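Long-range contacts in tryptophan synthase alpha chain (Pyrococcus furiosus, PDB 2DZW), which cleaves indoleglycerol phosphate to indole and glyceraldehyde 3-phosphate as the alpha subunit of tryptophan synthase, in the last step of tryptophan biosynthesis: residues Ser6-Leu11 / Gly216-Ser221; Leu26-Tyr31 / Glu236-Lys241. The protein carries 1 engineered substitution. One frame throughout, in Å; residues are numbered along the deposited sequence.

Interaction 1. Residues Ser6-Leu11 / Gly216-Ser221; sequences SLIPYL and GVVVGS
Ser6-Leu11 and Gly216-Ser221 pair side by side where the first and last strands of the TIM barrel meet and close it. The strands are parallel, at 27° to one another. Val217 N donates to Ser6 O, nearly in line with the C=O, and Val217 O accepts from Ile8 N (2.6 Å). Two residues on, Val219 does the same, with Val219 N to Ile8 O and Tyr10 N to Val219 O (3.1 Å). These two donors stand well above the carbonyl planes. Side chains alternate. Leu7 and Val219 lie on the outer face, where Leu7 CG meets Val219 CG2 at 3.8 Å. Val242, Leu245 and Leu246 of helix 235-246 pack over them. Ile8 and Val218 lie on the inner face. Val218 CG1 stands anti to the backbone N (chi1 175°), which places it 3.9 Å from Tyr10 CB and close to Ile8 O. Val218 CG2 turns to Ile8 CB at 4.1 Å. With an alanine here both methyls are gone, and a gap would probably open between Ile8 CB and Tyr10 CB. Tyr10 CB rests on Gly220 CA (3.7 Å). Tyr10 CD2 passes the same CA, which lies at the ring edge near its plane. The side chain also packs on Val224 of helix 221-230. At the tip, Tyr10 OH is hydrogen-bonded to Thr12 OG1.

Interaction 2. Residues Leu26-Tyr31 / Glu236-Lys241; sequences LALDEY and EFLKKK
Lys239 lies against Ala27 and reaches the hydroxyl of Tyr31. Lys239 CG is anti to its own carbonyl carbon (chi1 -64°) and sits 3.8 Å from Ala27 O. Lys239 CG and CD both touch Ala27 CB, each at 4.0 Å. The chain then bends at chi3 and chi4, which turns NZ back to Tyr31 OH. That hydrogen bond is weak, at 3.4 Å between Lys239 NZ and Tyr31 OH. The two side chains cross at about a right angle. Glu30 OE1 is 4.7 Å from Lys239 NZ, with no salt bridge, though its negative charge may still favour the ammonium group. On the buried side, Leu28 uses one branch. Leu28 CD2 lies over the backbone of the facing helix, near Leu238 C, and touches Leu238 CB at 4.1 Å.

The contact joins helix 18-29, and the turn that follows it, to helix 235-246 in the outer layer of the TIM barrel. Helix 18-29 follows the first strand. Helix 235-246 lies near the end of the chain, after the last strand, so the contact closes the helical layer where the barrel itself closes.

A second shell fixes the tyrosine. Glu30 CG lies 3.6 Å above the plane of the Tyr31 ring, over its centre. Tyr31 N is bonded to Leu28 O (2.9 Å), which ties Tyr31 back to Leu28. Val242 and Leu246 pack against the Tyr31 side chain. Tyr31 OH has its stronger partner in Glu243 OE2. The other oxygen, Glu243 OE1, forms a salt bridge with Lys240 NZ.

How the interactions relate
Interactions 1 and 2 close the same barrel at two depths, strands inside and helices outside. Their centres are 12 Å apart, and their segments alternate along the chain. They touch directly where Leu7 CB packs 4.0 Å from Tyr31 O. Two residues bridge them further. Val242 touches Leu7 of interaction 1 and both Leu28 and Tyr31 of interaction 2, while Leu223 touches Pro9 and Leu238. Only interaction 1 borders the active site. The Tyr10 side chain is about 3 Å from that of Glu36 and about 5 Å from that of Asp47, the two proton acceptors. In 26-31, the Leu28 side chain is about 11 Å from that of Glu36.

Interaction 1. Residues Ser6-Leu11 / Gly216-Ser221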
loop_
_atom_site.group_PDB
_atom_site.type_symbol
_atom_site.label_atom_id
_atom_site.label_comp_id
_atom_site.label_asym_id
_atom_site.label_seq_id
_atom_site.Cartn_x
_atom_site.Cartn_y
_atom_site.Cartn_z
ATOM N N SER A 6 -12.512 -0.570 -5.955
ATOM C CA SER A 6 -11.197 -0.250 -6.494
ATOM C C SER A 6 -10.145 -1.325 -6.293
ATOM O O SER A 6 -10.104 -1.990 -5.261
ATOM C CB SER A 6 -10.660 1.037 -5.871
ATOM O OG SER A 6 -11.390 2.167 -6.307
ATOM N N LEU A 7 -9.299 -1.479 -7.304
ATOM C CA LEU A 7 -8.185 -2.406 -7.255
ATOM C C LEU A 7 -7.047 -1.434 -6.960
ATOM O O LEU A 7 -6.880 -0.438 -7.670
ATOM C CB LEU A 7 -7.989 -3.098 -8.613
ATOM C CG LEU A 7 -6.875 -4.153 -8.688
ATOM C CD1 LEU A 7 -7.167 -5.178 -9.774
ATOM C CD2 LEU A 7 -5.552 -3.458 -8.940
ATOM N N ILE A 8 -6.294 -1.699 -5.897
ATOM C CA ILE A 8 -5.202 -0.815 -5.497
ATOM C C ILE A 8 -3.833 -1.477 -5.605
ATOM O O ILE A 8 -3.415 -2.218 -4.713
ATOM C CB ILE A 8 -5.409 -0.333 -4.056
ATOM C CG1 ILE A 8 -6.793 0.307 -3.934
ATOM C CG2 ILE A 8 -4.300 0.623 -3.657
ATOM C CD1 ILE A 8 -7.237 0.556 -2.515
ATOM N N PRO A 9 -3.115 -1.212 -6.700
ATOM C CA PRO A 9 -1.785 -1.787 -6.919
ATOM C C PRO A 9 -0.754 -1.312 -5.891
ATOM O O PRO A 9 -0.749 -0.143 -5.488
ATOM C CB PRO A 9 -1.422 -1.302 -8.324
ATOM C CG PRO A 9 -2.752 -1.053 -8.975
ATOM C CD PRO A 9 -3.549 -0.427 -7.871
ATOM N N TYR A 10 0.102 -2.232 -5.457
ATOM C CA TYR A 10 1.176 -1.890 -4.536
ATOM C C TYR A 10 2.477 -2.186 -5.269
ATOM O O TYR A 10 2.641 -3.274 -5.812
ATOM C CB TYR A 10 1.155 -2.736 -3.260
ATOM C CG TYR A 10 2.501 -2.691 -2.551
ATOM C CD1 TYR A 10 2.807 -1.669 -1.646
ATOM C CD2 TYR A 10 3.515 -3.597 -2.883
ATOM C CE1 TYR A 10 4.081 -1.544 -1.100
ATOM C CE2 TYR A 10 4.795 -3.478 -2.348
ATOM C CZ TYR A 10 5.074 -2.450 -1.460
ATOM O OH TYR A 10 6.350 -2.316 -0.954
ATOM N N LEU A 11 3.396 -1.228 -5.279
ATOM C CA LEU A 11 4.691 -1.408 -5.932
ATOM C C LEU A 11 5.788 -0.927 -5.003
ATOM O O LEU A 11 5.567 -0.058 -4.170
ATOM C CB LEU A 11 4.770 -0.605 -7.233
ATOM C CG LEU A 11 3.877 -1.040 -8.389
ATOM C CD1 LEU A 11 4.091 -0.077 -9.551
ATOM C CD2 LEU A 11 4.197 -2.476 -8.810
ATOM N N GLY A 216 -11.976 -1.734 -1.177
ATOM C CA GLY A 216 -10.931 -1.822 -2.172
ATOM C C GLY A 216 -10.074 -3.043 -1.929
ATOM O O GLY A 216 -10.008 -3.556 -0.812
ATOM N N VAL A 217 -9.423 -3.515 -2.982
ATOM C CA VAL A 217 -8.554 -4.669 -2.886
ATOM C C VAL A 217 -7.187 -4.256 -3.398
ATOM O O VAL A 217 -7.061 -3.680 -4.486
ATOM C CB VAL A 217 -9.078 -5.852 -3.737
ATOM C CG1 VAL A 217 -8.088 -7.013 -3.671
ATOM C CG2 VAL A 217 -10.465 -6.278 -3.242
ATOM N N VAL A 218 -6.171 -4.532 -2.594
ATOM C CA VAL A 218 -4.807 -4.204 -2.957
ATOM C C VAL A 218 -4.248 -5.423 -3.671
ATOM O O VAL A 218 -4.639 -6.546 -3.374
ATOM C CB VAL A 218 -3.935 -3.947 -1.701
ATOM C CG1 VAL A 218 -2.475 -3.714 -2.110
ATOM C CG2 VAL A 218 -4.473 -2.760 -0.913
ATOM N N VAL A 219 -3.349 -5.202 -4.620
ATOM C CA VAL A 219 -2.708 -6.300 -5.329
ATOM C C VAL A 219 -1.236 -5.941 -5.322
ATOM O O VAL A 219 -0.806 -5.077 -6.091
ATOM C CB VAL A 219 -3.189 -6.423 -6.791
ATOM C CG1 VAL A 219 -2.499 -7.605 -7.457
ATOM C CG2 VAL A 219 -4.704 -6.603 -6.836
ATOM N N GLY A 220 -0.468 -6.586 -4.446
ATOM C CA GLY A 220 0.945 -6.273 -4.349
ATOM C C GLY A 220 1.886 -7.423 -4.620
ATOM O O GLY A 220 2.747 -7.339 -5.496
ATOM N N SER A 221 1.737 -8.498 -3.859
ATOM C CA SER A 221 2.584 -9.663 -4.031
ATOM C C SER A 221 2.524 -10.113 -5.477
ATOM O O SER A 221 3.546 -10.250 -6.137
ATOM C CB SER A 221 2.111 -10.788 -3.120
ATOM O OG SER A 221 2.109 -10.341 -1.781
#

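Interaction 2. Residues Leu26-Tyr31 / Glu236-Lys241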
loop_
_atom_site.group_PDB
_atom_site.type_symbol
_atom_site.label_atom_id
_atom_site.label_comp_id
_atom_site.label_asym_id
_atom_site.label_seq_id
_atom_site.Cartn_x
_atom_site.Cartn_y
_atom_site.Cartn_z
ATOM N N LEU A 26 2.405 3.984 -14.546
ATOM C CA LEU A 26 1.656 4.529 -15.670
ATOM C C LEU A 26 0.900 3.443 -16.443
ATOM O O LEU A 26 -0.225 3.656 -16.895
ATOM C CB LEU A 26 2.607 5.274 -16.607
ATOM C CG LEU A 26 3.309 6.465 -15.959
ATOM C CD1 LEU A 26 4.414 6.979 -16.869
ATOM C CD2 LEU A 26 2.284 7.558 -15.667
ATOM N N ALA A 27 1.518 2.277 -16.591
ATOM C CA ALA A 27 0.894 1.183 -17.317
ATOM C C ALA A 27 -0.311 0.630 -16.561
ATOM O O ALA A 27 -1.218 0.058 -17.160
ATOM C CB ALA A 27 1.912 0.079 -17.556
ATOM N N LEU A 28 -0.321 0.814 -15.243
ATOM C CA LEU A 28 -1.412 0.309 -14.412
ATOM C C LEU A 28 -2.417 1.362 -13.950
ATOM O O LEU A 28 -3.487 1.019 -13.442
ATOM C CB LEU A 28 -0.842 -0.397 -13.182
ATOM C CG LEU A 28 0.048 -1.619 -13.428
ATOM C CD1 LEU A 28 0.624 -2.105 -12.106
ATOM C CD2 LEU A 28 -0.770 -2.720 -14.105
ATOM N N ASP A 29 -2.083 2.633 -14.128
ATOM C CA ASP A 29 -2.968 3.704 -13.691
ATOM C C ASP A 29 -4.420 3.533 -14.143
ATOM O O ASP A 29 -5.348 3.775 -13.374
ATOM C CB ASP A 29 -2.450 5.057 -14.190
ATOM C CG ASP A 29 -3.177 6.233 -13.548
ATOM O OD1 ASP A 29 -3.297 7.291 -14.194
ATOM O OD2 ASP A 29 -3.615 6.106 -12.386
ATOM N N GLU A 30 -4.616 3.117 -15.389
ATOM C CA GLU A 30 -5.959 2.956 -15.936
ATOM C C GLU A 30 -6.832 1.920 -15.225
ATOM O O GLU A 30 -8.048 1.910 -15.416
ATOM C CB GLU A 30 -5.876 2.611 -17.417
ATOM C CG GLU A 30 -5.378 1.206 -17.701
ATOM C CD GLU A 30 -5.111 0.971 -19.177
ATOM O OE1 GLU A 30 -3.986 1.268 -19.634
ATOM O OE2 GLU A 30 -6.027 0.500 -19.885
ATOM N N TYR A 31 -6.227 1.051 -14.415
ATOM C CA TYR A 31 -6.993 0.031 -13.693
ATOM C C TYR A 31 -7.080 0.332 -12.206
ATOM O O TYR A 31 -7.845 -0.305 -11.488
ATOM C CB TYR A 31 -6.350 -1.354 -13.809
ATOM C CG TYR A 31 -5.913 -1.776 -15.186
ATOM C CD1 TYR A 31 -4.558 -1.857 -15.503
ATOM C CD2 TYR A 31 -6.842 -2.143 -16.156
ATOM C CE1 TYR A 31 -4.137 -2.296 -16.744
ATOM C CE2 TYR A 31 -6.430 -2.586 -17.406
ATOM C CZ TYR A 31 -5.074 -2.663 -17.693
ATOM O OH TYR A 31 -4.648 -3.132 -18.918
ATOM N N GLU A 236 4.277 -5.139 -19.451
ATOM C CA GLU A 236 3.267 -5.861 -20.211
ATOM C C GLU A 236 2.608 -6.974 -19.410
ATOM O O GLU A 236 1.386 -7.131 -19.448
ATOM C CB GLU A 236 3.896 -6.446 -21.472
ATOM C CG GLU A 236 4.884 -5.507 -22.163
ATOM C CD GLU A 236 6.139 -5.229 -21.325
ATOM O OE1 GLU A 236 6.779 -6.197 -20.850
ATOM O OE2 GLU A 236 6.485 -4.039 -21.146
ATOM N N PHE A 237 3.413 -7.747 -18.687
ATOM C CA PHE A 237 2.885 -8.847 -17.876
ATOM C C PHE A 237 2.027 -8.341 -16.713
ATOM O O PHE A 237 1.068 -8.994 -16.296
ATOM C CB PHE A 237 4.033 -9.709 -17.336
ATOM C CG PHE A 237 4.935 -10.258 -18.404
ATOM C CD1 PHE A 237 6.004 -9.508 -18.884
ATOM C CD2 PHE A 237 4.697 -11.517 -18.951
ATOM C CE1 PHE A 237 6.826 -10.006 -19.898
ATOM C CE2 PHE A 237 5.511 -12.022 -19.965
ATOM C CZ PHE A 237 6.577 -11.267 -20.439
ATOM N N LEU A 238 2.390 -7.179 -16.185
ATOM C CA LEU A 238 1.650 -6.580 -15.086
ATOM C C LEU A 238 0.243 -6.246 -15.586
ATOM O O LEU A 238 -0.758 -6.586 -14.947
ATOM C CB LEU A 238 2.360 -5.305 -14.603
ATOM C CG LEU A 238 3.688 -5.451 -13.850
ATOM C CD1 LEU A 238 4.190 -4.068 -13.432
ATOM C CD2 LEU A 238 3.494 -6.338 -12.617
ATOM N N LYS A 239 0.183 -5.592 -16.745
ATOM C CA LYS A 239 -1.085 -5.203 -17.356
ATOM C C LYS A 239 -2.030 -6.396 -17.508
ATOM O O LYS A 239 -3.224 -6.276 -17.259
ATOM C CB LYS A 239 -0.836 -4.555 -18.727
ATOM C CG LYS A 239 -0.050 -3.247 -18.657
ATOM C CD LYS A 239 0.240 -2.629 -20.042
ATOM C CE LYS A 239 -0.953 -1.882 -20.646
ATOM N NZ LYS A 239 -2.060 -2.784 -21.073
ATOM N N LYS A 240 -1.491 -7.545 -17.905
ATOM C CA LYS A 240 -2.305 -8.748 -18.078
ATOM C C LYS A 240 -2.794 -9.347 -16.759
ATOM O O LYS A 240 -3.944 -9.774 -16.652
ATOM C CB LYS A 240 -1.531 -9.805 -18.878
ATOM C CG LYS A 240 -1.252 -9.382 -20.316
ATOM C CD LYS A 240 -2.527 -8.842 -20.975
ATOM C CE LYS A 240 -2.223 -7.812 -22.066
ATOM N NZ LYS A 240 -3.464 -7.099 -22.502
ATOM N N LYS A 241 -1.928 -9.372 -15.753
ATOM C CA LYS A 241 -2.317 -9.917 -14.461
ATOM C C LYS A 241 -3.493 -9.115 -13.916
ATOM O O LYS A 241 -4.511 -9.682 -13.529
ATOM C CB LYS A 241 -1.127 -9.882 -13.494
ATOM C CG LYS A 241 -1.444 -10.270 -12.061
ATOM C CD LYS A 241 -2.336 -11.505 -11.952
ATOM C CE LYS A 241 -1.725 -12.731 -12.592
ATOM N NZ LYS A 241 -2.639 -13.914 -12.504
#